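Local atomic coordinates of 4-carboxymuconolactone decarboxylase (Sinorhizobium meliloti, PDB entry 4G9Q), a protein that forms an all-helical trimer of the carboxymuconolactone decarboxylase family and may have peroxiredoxin activity. Residues D64-P69 against D75-T80; I85-A90 against F246-P251; A163-T168 against Y183-L188; D191-P196 against T221-K226. One frame throughout, in Å; residues are numbered along the deposited sequence.

How the interactions relate
Interactions 1, 2 and 4 are buried, each about 11 to 12 Å from the chain's centre, whereas interaction 3 lies about 22 Å out and is only partly buried. Interactions 1 and 2 share helix 73-86 and touch directly, Trp66 NE1 lying 2.9 Å from Tyr247 OH. Interactions 3 and 4 share helix 178-192 in the same way, with centres about 12 Å apart. Interactions 1 and 4 each place a tryptophan from a type I turn after a helix against another helix, but the first adds an arginine-to-carbonyl bond while the second rests on aliphatic and aromatic packing. Interaction 2 is bridged by water, and interaction 3 by one arginine-threonine bond.

Interaction 1: residues D64-P69 against D75-T80; sequences DVWQRP and DRSLVT
Trp66 and Arg76 run past each other in opposite directions, their indole and guanidinium planes 52° apart. Arg76 CB lies over one face of the six-membered ring, 4.0 Å from its centroid, which makes a CH-pi contact. Beyond CB the arginine is extended from CG to NE (chi3 -165°), carrying its guanidinium past the indole to the turn at Val65-Arg68. There Arg76 NH2 donates to Arg68 O at 2.9 Å, a bent bond that meets the carbonyl from above its plane. Val65 O sits 3.2 Å above the centre of the guanidinium face, too poorly angled for a hydrogen bond. Glu239 forms salt bridges with both Arg76 NH2 and Arg68 NE, which probably offsets the closeness of two like charges. Thr80 OG1 comes obliquely to within 3.4 Å of Trp66 CZ2, while its own hydrogen bonds go to Arg76 O and His243; Trp66 NE1 is hydrogen-bonded to Tyr247 OH. A leucine in place of Arg76 would probably leave Arg68 O without this donor and Glu239 without one of its cationic mates. The arrangement joins consecutive helices 51-65 and 73-86 of the all-alpha carboxymuconolactone decarboxylase fold, through the type I beta turn that follows the first.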
# COMPACT_ATOMS: atom_id res chain seq x y z
N ASP A 64 22.18 -15.65 -2.85
CA ASP A 64 22.19 -15.47 -4.30
C ASP A 64 21.92 -14.03 -4.72
O ASP A 64 22.80 -13.38 -5.28
CB ASP A 64 21.21 -16.45 -4.97
CG ASP A 64 21.54 -16.69 -6.43
OD1 ASP A 64 21.26 -15.81 -7.27
OD2 ASP A 64 22.07 -17.78 -6.75
N VAL A 65 20.72 -13.52 -4.44
CA VAL A 65 20.35 -12.17 -4.89
C VAL A 65 21.35 -11.11 -4.44
O VAL A 65 21.88 -10.35 -5.26
CB VAL A 65 18.93 -11.77 -4.42
CG1 VAL A 65 18.55 -10.37 -4.94
CG2 VAL A 65 17.93 -12.80 -4.90
N TRP A 66 21.62 -11.08 -3.13
CA TRP A 66 22.54 -10.09 -2.55
C TRP A 66 23.97 -10.27 -3.04
O TRP A 66 24.78 -9.34 -2.94
CB TRP A 66 22.49 -10.14 -1.02
CG TRP A 66 21.43 -9.25 -0.43
CD1 TRP A 66 20.13 -9.58 -0.18
CD2 TRP A 66 21.59 -7.88 -0.02
NE1 TRP A 66 19.47 -8.51 0.36
CE2 TRP A 66 20.34 -7.45 0.47
CE3 TRP A 66 22.66 -6.98 -0.02
CZ2 TRP A 66 20.13 -6.15 0.96
CZ3 TRP A 66 22.46 -5.69 0.46
CH2 TRP A 66 21.19 -5.29 0.95
N GLN A 67 24.27 -11.44 -3.60
CA GLN A 67 25.61 -11.77 -4.09
C GLN A 67 25.82 -11.50 -5.58
O GLN A 67 26.93 -11.67 -6.09
CB GLN A 67 25.97 -13.22 -3.76
CG GLN A 67 25.95 -13.56 -2.27
CD GLN A 67 26.68 -12.55 -1.41
OE1 GLN A 67 26.08 -11.88 -0.57
NE2 GLN A 67 27.99 -12.43 -1.62
N ARG A 68 24.75 -11.08 -6.27
CA ARG A 68 24.84 -10.78 -7.70
C ARG A 68 25.71 -9.55 -7.92
O ARG A 68 25.39 -8.47 -7.42
CB ARG A 68 23.45 -10.57 -8.31
CG ARG A 68 22.55 -11.79 -8.31
CD ARG A 68 21.20 -11.48 -8.95
NE ARG A 68 21.33 -11.01 -10.33
CZ ARG A 68 21.41 -11.80 -11.40
NH1 ARG A 68 21.37 -13.12 -11.27
NH2 ARG A 68 21.53 -11.26 -12.60
N PRO A 69 26.83 -9.72 -8.64
CA PRO A 69 27.87 -8.68 -8.67
C PRO A 69 27.55 -7.44 -9.51
O PRO A 69 28.27 -6.44 -9.40
CB PRO A 69 29.08 -9.42 -9.25
CG PRO A 69 28.49 -10.49 -10.10
CD PRO A 69 27.26 -10.94 -9.36
N ASP A 75 24.85 -0.17 -2.98
CA ASP A 75 23.69 0.24 -3.77
C ASP A 75 22.47 -0.60 -3.41
O ASP A 75 21.36 -0.07 -3.35
CB ASP A 75 23.97 0.13 -5.27
CG ASP A 75 24.90 1.22 -5.77
OD1 ASP A 75 24.96 2.31 -5.16
OD2 ASP A 75 25.58 0.99 -6.80
N ARG A 76 22.67 -1.90 -3.19
CA ARG A 76 21.56 -2.76 -2.76
C ARG A 76 20.97 -2.31 -1.43
O ARG A 76 19.75 -2.37 -1.23
CB ARG A 76 21.99 -4.23 -2.70
CG ARG A 76 22.10 -4.87 -4.06
CD ARG A 76 22.53 -6.33 -4.00
NE ARG A 76 22.95 -6.75 -5.33
CZ ARG A 76 22.13 -7.21 -6.27
NH1 ARG A 76 20.83 -7.36 -6.02
NH2 ARG A 76 22.62 -7.54 -7.46
N SER A 77 21.83 -1.84 -0.52
CA SER A 77 21.36 -1.31 0.75
C SER A 77 20.48 -0.06 0.56
O SER A 77 19.43 0.05 1.20
CB SER A 77 22.53 -1.01 1.69
OG SER A 77 23.05 -2.21 2.25
N LEU A 78 20.89 0.85 -0.32
CA LEU A 78 20.08 2.03 -0.63
C LEU A 78 18.73 1.65 -1.23
O LEU A 78 17.70 2.21 -0.85
CB LEU A 78 20.82 2.98 -1.58
CG LEU A 78 21.87 3.90 -0.94
CD1 LEU A 78 22.68 4.57 -2.04
CD2 LEU A 78 21.22 4.93 -0.02
N VAL A 79 18.74 0.70 -2.16
CA VAL A 79 17.52 0.20 -2.80
C VAL A 79 16.58 -0.43 -1.77
O VAL A 79 15.36 -0.21 -1.80
CB VAL A 79 17.86 -0.81 -3.91
CG1 VAL A 79 16.61 -1.56 -4.40
CG2 VAL A 79 18.53 -0.10 -5.09
N THR A 80 17.16 -1.21 -0.86
CA THR A 80 16.38 -1.92 0.16
C THR A 80 15.76 -0.94 1.16
O THR A 80 14.57 -1.04 1.48
CB THR A 80 17.24 -2.96 0.89
OG1 THR A 80 17.84 -3.83 -0.08
CG2 THR A 80 16.38 -3.80 1.85

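Interaction 2: residues I85-A90 against F246-P251; sequences IARGEA and FYAGWP
Arg87 lays one face of its guanidinium against Ala248, whose CA stands 3.6 Å above the plane, toward the rim. This is the tight part of the contact. Arg87 CD meets Ala248 CB at 3.7 Å, and the bend at chi3 (61°) turns the guanidinium over the alanine. Ala248 O comes within 3.3 Å of Arg87 NH1, but it lies over the face, where the N-H bonds do not point, so the approach is not a hydrogen bond; NH1 is instead bonded to Ser213 O. The other side is looser and wet. Water 1 joins Arg87 NH2, Glu89 OE2 and Tyr247 O, its oxygen 2.9 Å from that carbonyl. Water 2 runs alongside, from Glu89 OE1 to the same Tyr247 O at 2.8 Å. Glu89 is held close by a salt bridge from Arg87 NE to Glu89 OE2 of 3.2 Å, fairly straight at 152°, though it meets OE2 from above the carboxylate plane. Lys125 of the second subunit forms a further salt bridge to OE2. A Schellman motif, with Gly88 at positive phi, ends helix 73-86 and leads the chain from Arg87 to Glu89. An alanine at Arg87 would probably open a gap beside Ala248 and leave Ser213 O without this donor and Glu89 without its arginine. With the hydrogen bonds between the two segments all running through water, the chemistry implies a charge network completed by two waters beside a small patch of direct packing, tied to the subunit interface by Lys125.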
# COMPACT_ATOMS: atom_id res chain seq x y z
N ILE A 85 11.00 1.84 3.33
CA ILE A 85 10.35 3.12 3.63
C ILE A 85 9.06 3.26 2.84
O ILE A 85 8.00 3.52 3.42
CB ILE A 85 11.28 4.33 3.38
CG1 ILE A 85 12.48 4.28 4.34
CG2 ILE A 85 10.51 5.67 3.57
CD1 ILE A 85 13.58 5.27 4.01
N ALA A 86 9.14 3.08 1.52
CA ALA A 86 7.99 3.28 0.63
C ALA A 86 6.82 2.34 0.97
O ALA A 86 5.65 2.73 0.86
CB ALA A 86 8.41 3.09 -0.82
N ARG A 87 7.15 1.12 1.39
CA ARG A 87 6.14 0.09 1.63
C ARG A 87 5.62 0.03 3.06
O ARG A 87 4.85 -0.87 3.41
CB ARG A 87 6.67 -1.28 1.20
CG ARG A 87 6.86 -1.40 -0.30
CD ARG A 87 7.48 -2.73 -0.68
NE ARG A 87 6.65 -3.87 -0.29
CZ ARG A 87 5.59 -4.31 -0.95
NH1 ARG A 87 5.17 -3.71 -2.06
NH2 ARG A 87 4.91 -5.35 -0.49
N GLY A 88 6.04 0.98 3.88
CA GLY A 88 5.60 1.05 5.28
C GLY A 88 6.06 -0.14 6.09
O GLY A 88 5.31 -0.68 6.92
N GLU A 89 7.30 -0.56 5.86
CA GLU A 89 7.90 -1.66 6.59
C GLU A 89 9.05 -1.12 7.44
O GLU A 89 10.10 -1.75 7.56
CB GLU A 89 8.37 -2.75 5.62
CG GLU A 89 7.23 -3.31 4.76
CD GLU A 89 7.70 -4.26 3.67
OE1 GLU A 89 8.90 -4.63 3.66
OE2 GLU A 89 6.87 -4.64 2.82
N ALA A 90 8.83 0.04 8.05
CA ALA A 90 9.85 0.72 8.86
C ALA A 90 10.49 -0.11 9.98
O ALA A 90 11.67 0.08 10.24
CB ALA A 90 9.32 2.05 9.39
N PHE A 246 12.04 -9.37 -4.86
CA PHE A 246 12.06 -10.04 -3.57
C PHE A 246 11.51 -9.16 -2.46
O PHE A 246 10.71 -9.62 -1.64
CB PHE A 246 13.47 -10.55 -3.25
CG PHE A 246 13.96 -11.57 -4.24
CD1 PHE A 246 13.84 -12.93 -3.97
CD2 PHE A 246 14.50 -11.16 -5.46
CE1 PHE A 246 14.27 -13.87 -4.90
CE2 PHE A 246 14.93 -12.10 -6.39
CZ PHE A 246 14.81 -13.46 -6.11
N TYR A 247 11.92 -7.90 -2.44
CA TYR A 247 11.51 -6.98 -1.37
C TYR A 247 10.13 -6.35 -1.55
O TYR A 247 9.48 -6.00 -0.57
CB TYR A 247 12.58 -5.91 -1.12
CG TYR A 247 13.75 -6.49 -0.37
CD1 TYR A 247 13.71 -6.62 1.02
CD2 TYR A 247 14.88 -6.95 -1.05
CE1 TYR A 247 14.78 -7.17 1.72
CE2 TYR A 247 15.96 -7.51 -0.36
CZ TYR A 247 15.90 -7.62 1.02
OH TYR A 247 16.96 -8.17 1.70
N ALA A 248 9.69 -6.22 -2.80
CA ALA A 248 8.42 -5.57 -3.09
C ALA A 248 7.44 -6.48 -3.81
O ALA A 248 6.33 -6.05 -4.15
CB ALA A 248 8.66 -4.28 -3.88
N GLY A 249 7.82 -7.74 -4.03
CA GLY A 249 6.94 -8.72 -4.65
C GLY A 249 7.13 -8.80 -6.15
O GLY A 249 7.43 -7.80 -6.81
N TRP A 250 6.95 -10.00 -6.70
CA TRP A 250 7.15 -10.25 -8.13
C TRP A 250 6.31 -9.32 -9.02
O TRP A 250 6.85 -8.75 -9.98
CB TRP A 250 6.88 -11.72 -8.48
CG TRP A 250 8.04 -12.36 -9.17
CD1 TRP A 250 8.16 -12.65 -10.50
CD2 TRP A 250 9.26 -12.79 -8.55
NE1 TRP A 250 9.39 -13.24 -10.75
CE2 TRP A 250 10.08 -13.33 -9.57
CE3 TRP A 250 9.73 -12.76 -7.24
CZ2 TRP A 250 11.35 -13.84 -9.31
CZ3 TRP A 250 11.00 -13.26 -6.97
CH2 TRP A 250 11.80 -13.80 -8.01
N PRO A 251 5.00 -9.16 -8.73
CA PRO A 251 4.20 -8.33 -9.62
C PRO A 251 4.72 -6.90 -9.78
O PRO A 251 4.67 -6.36 -10.89
CB PRO A 251 2.82 -8.36 -8.97
CG PRO A 251 2.78 -9.72 -8.32
CD PRO A 251 4.16 -9.89 -7.76
O HOH W 1 7.26 -6.61 1.26
O HOH W 2 10.35 -6.21 2.13

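Interaction 3: residues A163-T168 against Y183-L188; sequences AQRATT and YTTDYL
The guanidinium of Arg165 meets Thr185 at its edge: OG1 lies in the guanidinium plane and accepts a hydrogen bond from NH2 at 3.0 Å, bent to 140°. The methyl CG2 of Thr184 approaches the same group obliquely, 3.7 Å from NH1. These residues join the consecutive helices 159-173 and 178-192, an antiparallel helical hairpin in which the two short segments run at 146° to each other. Their axes come no nearer than 10.9 Å, so the long arginine has to span the distance. With CG anti to the backbone N (chi1 -171°), the chain leaves its helix toward the other and then bends at chi2 and chi3 to bring NH2 beside Thr185. A salt bridge from Arg165 NE to Glu162 holds the guanidinium from another side. Thr184 OG1 is engaged elsewhere, with Leu180 O and with Trp250 NE1 of the third subunit, leaving its methyl group to face the arginine. On the helix 178-192 side, Tyr183 CD1 lies 3.4 Å above the plane of the Tyr187 ring, toward its rim, while Tyr183 itself packs edge-to-face with Phe246 of the third subunit. A wider pi-type turn spans 184-188, where Leu188 N makes weak bonds to both Tyr183 O and Thr184 O. The nearest CA atoms are those of Ala166 and Thr185, and there Ala166 CB stands 4.4 Å from Thr185 OG1.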
# COMPACT_ATOMS: atom_id res chain seq x y z
N ALA A 163 13.86 24.79 -17.38
CA ALA A 163 12.94 25.68 -18.08
C ALA A 163 11.95 24.88 -18.92
O ALA A 163 10.76 25.21 -18.98
CB ALA A 163 13.70 26.68 -18.94
N GLN A 164 12.45 23.81 -19.54
CA GLN A 164 11.65 22.90 -20.36
C GLN A 164 10.67 22.10 -19.51
O GLN A 164 9.49 21.98 -19.86
CB GLN A 164 12.55 21.95 -21.15
CG GLN A 164 12.89 22.43 -22.55
CD GLN A 164 11.85 22.01 -23.58
OE1 GLN A 164 11.16 22.85 -24.16
NE2 GLN A 164 11.74 20.71 -23.81
N ARG A 165 11.16 21.56 -18.39
CA ARG A 165 10.34 20.79 -17.46
C ARG A 165 9.19 21.64 -16.91
O ARG A 165 8.03 21.21 -16.94
CB ARG A 165 11.18 20.23 -16.32
CG ARG A 165 10.44 19.23 -15.43
CD ARG A 165 10.89 19.31 -13.97
NE ARG A 165 10.74 20.65 -13.40
CZ ARG A 165 9.61 21.15 -12.91
NH1 ARG A 165 8.50 20.43 -12.89
NH2 ARG A 165 9.60 22.39 -12.43
N ALA A 166 9.52 22.83 -16.41
CA ALA A 166 8.53 23.74 -15.83
C ALA A 166 7.46 24.15 -16.85
O ALA A 166 6.27 24.19 -16.53
CB ALA A 166 9.21 24.97 -15.24
N THR A 167 7.90 24.46 -18.07
CA THR A 167 6.98 24.84 -19.14
C THR A 167 5.99 23.72 -19.47
O THR A 167 4.79 23.98 -19.58
CB THR A 167 7.75 25.30 -20.41
OG1 THR A 167 8.47 26.50 -20.11
CG2 THR A 167 6.80 25.58 -21.57
N THR A 168 6.49 22.49 -19.59
CA THR A 168 5.66 21.33 -19.90
C THR A 168 4.56 21.14 -18.85
O THR A 168 3.37 21.08 -19.18
CB THR A 168 6.50 20.03 -20.05
OG1 THR A 168 7.42 20.17 -21.14
CG2 THR A 168 5.60 18.82 -20.33
N TYR A 183 4.78 24.23 -6.11
CA TYR A 183 5.56 23.45 -5.14
C TYR A 183 6.51 22.48 -5.84
O TYR A 183 7.65 22.30 -5.39
CB TYR A 183 4.65 22.67 -4.21
CG TYR A 183 3.96 23.45 -3.11
CD1 TYR A 183 4.60 24.50 -2.45
CD2 TYR A 183 2.68 23.10 -2.70
CE1 TYR A 183 3.96 25.20 -1.42
CE2 TYR A 183 2.03 23.78 -1.67
CZ TYR A 183 2.68 24.82 -1.04
OH TYR A 183 2.03 25.49 -0.02
N THR A 184 6.06 21.86 -6.92
CA THR A 184 6.91 20.94 -7.70
C THR A 184 8.20 21.65 -8.12
O THR A 184 9.30 21.13 -7.93
CB THR A 184 6.16 20.38 -8.93
OG1 THR A 184 4.95 19.74 -8.49
CG2 THR A 184 7.02 19.36 -9.67
N THR A 185 8.05 22.86 -8.65
CA THR A 185 9.20 23.69 -9.03
C THR A 185 10.05 24.10 -7.83
O THR A 185 11.25 23.83 -7.79
CB THR A 185 8.74 24.94 -9.81
OG1 THR A 185 8.05 24.52 -10.99
CG2 THR A 185 9.94 25.81 -10.20
N ASP A 186 9.42 24.76 -6.86
CA ASP A 186 10.14 25.38 -5.74
C ASP A 186 10.71 24.40 -4.72
O ASP A 186 11.86 24.56 -4.29
CB ASP A 186 9.25 26.40 -5.02
CG ASP A 186 8.91 27.61 -5.88
OD1 ASP A 186 9.60 27.86 -6.89
OD2 ASP A 186 7.93 28.31 -5.53
N TYR A 187 9.91 23.40 -4.34
CA TYR A 187 10.33 22.45 -3.30
C TYR A 187 11.16 21.31 -3.86
O TYR A 187 12.09 20.84 -3.21
CB TYR A 187 9.13 21.87 -2.55
CG TYR A 187 8.39 22.80 -1.62
CD1 TYR A 187 8.81 24.11 -1.39
CD2 TYR A 187 7.26 22.34 -0.93
CE1 TYR A 187 8.12 24.94 -0.51
CE2 TYR A 187 6.57 23.17 -0.05
CZ TYR A 187 7.00 24.46 0.15
OH TYR A 187 6.31 25.27 1.02
N LEU A 188 10.80 20.82 -5.04
CA LEU A 188 11.47 19.64 -5.58
C LEU A 188 12.62 19.97 -6.52
O LEU A 188 13.78 19.73 -6.20
CB LEU A 188 10.49 18.68 -6.26
CG LEU A 188 9.30 18.14 -5.46
CD1 LEU A 188 8.66 17.01 -6.24
CD2 LEU A 188 9.69 17.66 -4.08

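Interaction 4: residues D191-P196 against T221-K226; sequences DLWLRP and TFHLNK
Trp193, which meets both His223 and Lys226, follows the end of helix 178-192, where Leu194 N donates to Asp191 O at 2.9 Å. A second bond, Arg195 N to Leu192 O, closes the type I beta turn Leu192-Arg195; the contact sets this turn against helix 220-229 in the all-alpha carboxymuconolactone decarboxylase fold. Lys226 CE lies over one face of the indole, 4.0 Å from the six-membered ring centroid and 24° off its normal, a CH-pi contact. The lysine stays extended as far as CE, and the bend at chi4 (62°) turns NZ aside, so any cation-pi attraction is long and weak at most. His223 has its plane only 18° from that of the indole, yet the rings are slid apart and barely overlap. Phe222 CD2 lies 3.5 Å above the centre of the imidazole face. Around the tryptophan, Phe189 stacks on the ring, His116 meets it edge-to-face, and Tyr120 OH is hydrogen-bonded to Trp193 NE1. Between the indole and the imidazole of His223 the nearest atoms are His223 CE1 and Trp193 CZ2, 3.4 Å apart, with His223 ND1 3.7 Å from the same Trp193 CZ2.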
# COMPACT_ATOMS: atom_id res chain seq x y z
N ASP A 191 15.11 22.74 -5.31
CA ASP A 191 15.65 22.53 -3.96
C ASP A 191 16.03 21.07 -3.71
O ASP A 191 17.21 20.73 -3.75
CB ASP A 191 14.71 23.06 -2.86
CG ASP A 191 15.25 22.80 -1.46
OD1 ASP A 191 16.49 22.66 -1.30
OD2 ASP A 191 14.45 22.72 -0.50
N LEU A 192 15.03 20.22 -3.44
CA LEU A 192 15.28 18.82 -3.08
C LEU A 192 16.30 18.13 -4.00
O LEU A 192 17.25 17.50 -3.51
CB LEU A 192 13.96 18.02 -3.02
CG LEU A 192 14.03 16.56 -2.53
CD1 LEU A 192 14.46 16.47 -1.07
CD2 LEU A 192 12.68 15.87 -2.74
N TRP A 193 16.10 18.26 -5.31
CA TRP A 193 16.94 17.57 -6.30
C TRP A 193 18.34 18.15 -6.41
O TRP A 193 19.24 17.50 -6.96
CB TRP A 193 16.24 17.52 -7.67
CG TRP A 193 15.23 16.43 -7.72
CD1 TRP A 193 13.88 16.54 -7.53
CD2 TRP A 193 15.49 15.04 -7.92
NE1 TRP A 193 13.28 15.30 -7.62
CE2 TRP A 193 14.24 14.36 -7.86
CE3 TRP A 193 16.65 14.29 -8.17
CZ2 TRP A 193 14.13 12.97 -8.03
CZ3 TRP A 193 16.53 12.91 -8.34
CH2 TRP A 193 15.28 12.27 -8.27
N LEU A 194 18.53 19.35 -5.87
CA LEU A 194 19.84 20.01 -5.86
C LEU A 194 20.57 19.88 -4.52
O LEU A 194 21.71 20.33 -4.38
CB LEU A 194 19.68 21.48 -6.24
CG LEU A 194 18.92 21.75 -7.54
CD1 LEU A 194 18.76 23.26 -7.75
CD2 LEU A 194 19.59 21.08 -8.74
N ARG A 195 19.93 19.25 -3.54
CA ARG A 195 20.57 19.02 -2.25
C ARG A 195 21.74 18.05 -2.42
O ARG A 195 21.59 16.99 -3.03
CB ARG A 195 19.55 18.53 -1.22
CG ARG A 195 18.60 19.63 -0.73
CD ARG A 195 17.48 19.05 0.15
NE ARG A 195 18.02 18.31 1.29
CZ ARG A 195 18.37 18.86 2.45
NH1 ARG A 195 18.23 20.17 2.66
NH2 ARG A 195 18.87 18.09 3.41
N PRO A 196 22.93 18.42 -1.91
CA PRO A 196 24.13 17.61 -2.21
C PRO A 196 24.30 16.31 -1.41
O PRO A 196 25.19 15.52 -1.72
CB PRO A 196 25.28 18.58 -1.92
CG PRO A 196 24.74 19.49 -0.85
CD PRO A 196 23.28 19.69 -1.23
N THR A 221 9.16 6.26 -16.05
CA THR A 221 9.79 6.71 -17.31
C THR A 221 10.69 7.93 -17.06
O THR A 221 11.88 7.91 -17.38
CB THR A 221 8.76 6.98 -18.43
OG1 THR A 221 8.11 5.76 -18.77
CG2 THR A 221 9.43 7.56 -19.68
N PHE A 222 10.12 8.97 -16.46
CA PHE A 222 10.88 10.19 -16.16
C PHE A 222 12.09 9.89 -15.28
O PHE A 222 13.21 10.30 -15.59
CB PHE A 222 9.97 11.23 -15.50
CG PHE A 222 10.67 12.53 -15.19
CD1 PHE A 222 10.76 13.54 -16.14
CD2 PHE A 222 11.23 12.74 -13.93
CE1 PHE A 222 11.41 14.74 -15.85
CE2 PHE A 222 11.89 13.93 -13.63
CZ PHE A 222 11.98 14.93 -14.59
N HIS A 223 11.87 9.17 -14.19
CA HIS A 223 12.93 8.98 -13.21
C HIS A 223 13.99 7.96 -13.59
O HIS A 223 15.14 8.08 -13.16
CB HIS A 223 12.35 8.76 -11.80
CG HIS A 223 11.77 10.01 -11.23
ND1 HIS A 223 12.56 11.05 -10.76
CD2 HIS A 223 10.49 10.44 -11.11
CE1 HIS A 223 11.79 12.04 -10.35
NE2 HIS A 223 10.53 11.69 -10.56
N LEU A 224 13.63 6.97 -14.41
CA LEU A 224 14.62 6.03 -14.93
C LEU A 224 15.52 6.71 -15.96
O LEU A 224 16.74 6.53 -15.94
CB LEU A 224 13.97 4.78 -15.51
CG LEU A 224 14.92 3.74 -16.13
CD1 LEU A 224 15.94 3.23 -15.12
CD2 LEU A 224 14.11 2.60 -16.72
N ASN A 225 14.93 7.52 -16.84
CA ASN A 225 15.72 8.33 -17.76
C ASN A 225 16.69 9.22 -16.99
O ASN A 225 17.87 9.30 -17.33
CB ASN A 225 14.83 9.18 -18.66
CG ASN A 225 14.32 8.42 -19.86
OD1 ASN A 225 13.11 8.33 -20.09
ND2 ASN A 225 15.24 7.87 -20.64
N LYS A 226 16.19 9.86 -15.93
CA LYS A 226 17.02 10.71 -15.09
C LYS A 226 18.17 9.94 -14.43
O LYS A 226 19.30 10.42 -14.39
CB LYS A 226 16.15 11.43 -14.06
CG LYS A 226 16.82 12.63 -13.40
CD LYS A 226 15.81 13.41 -12.55
CE LYS A 226 16.48 14.56 -11.79
NZ LYS A 226 17.09 15.59 -12.69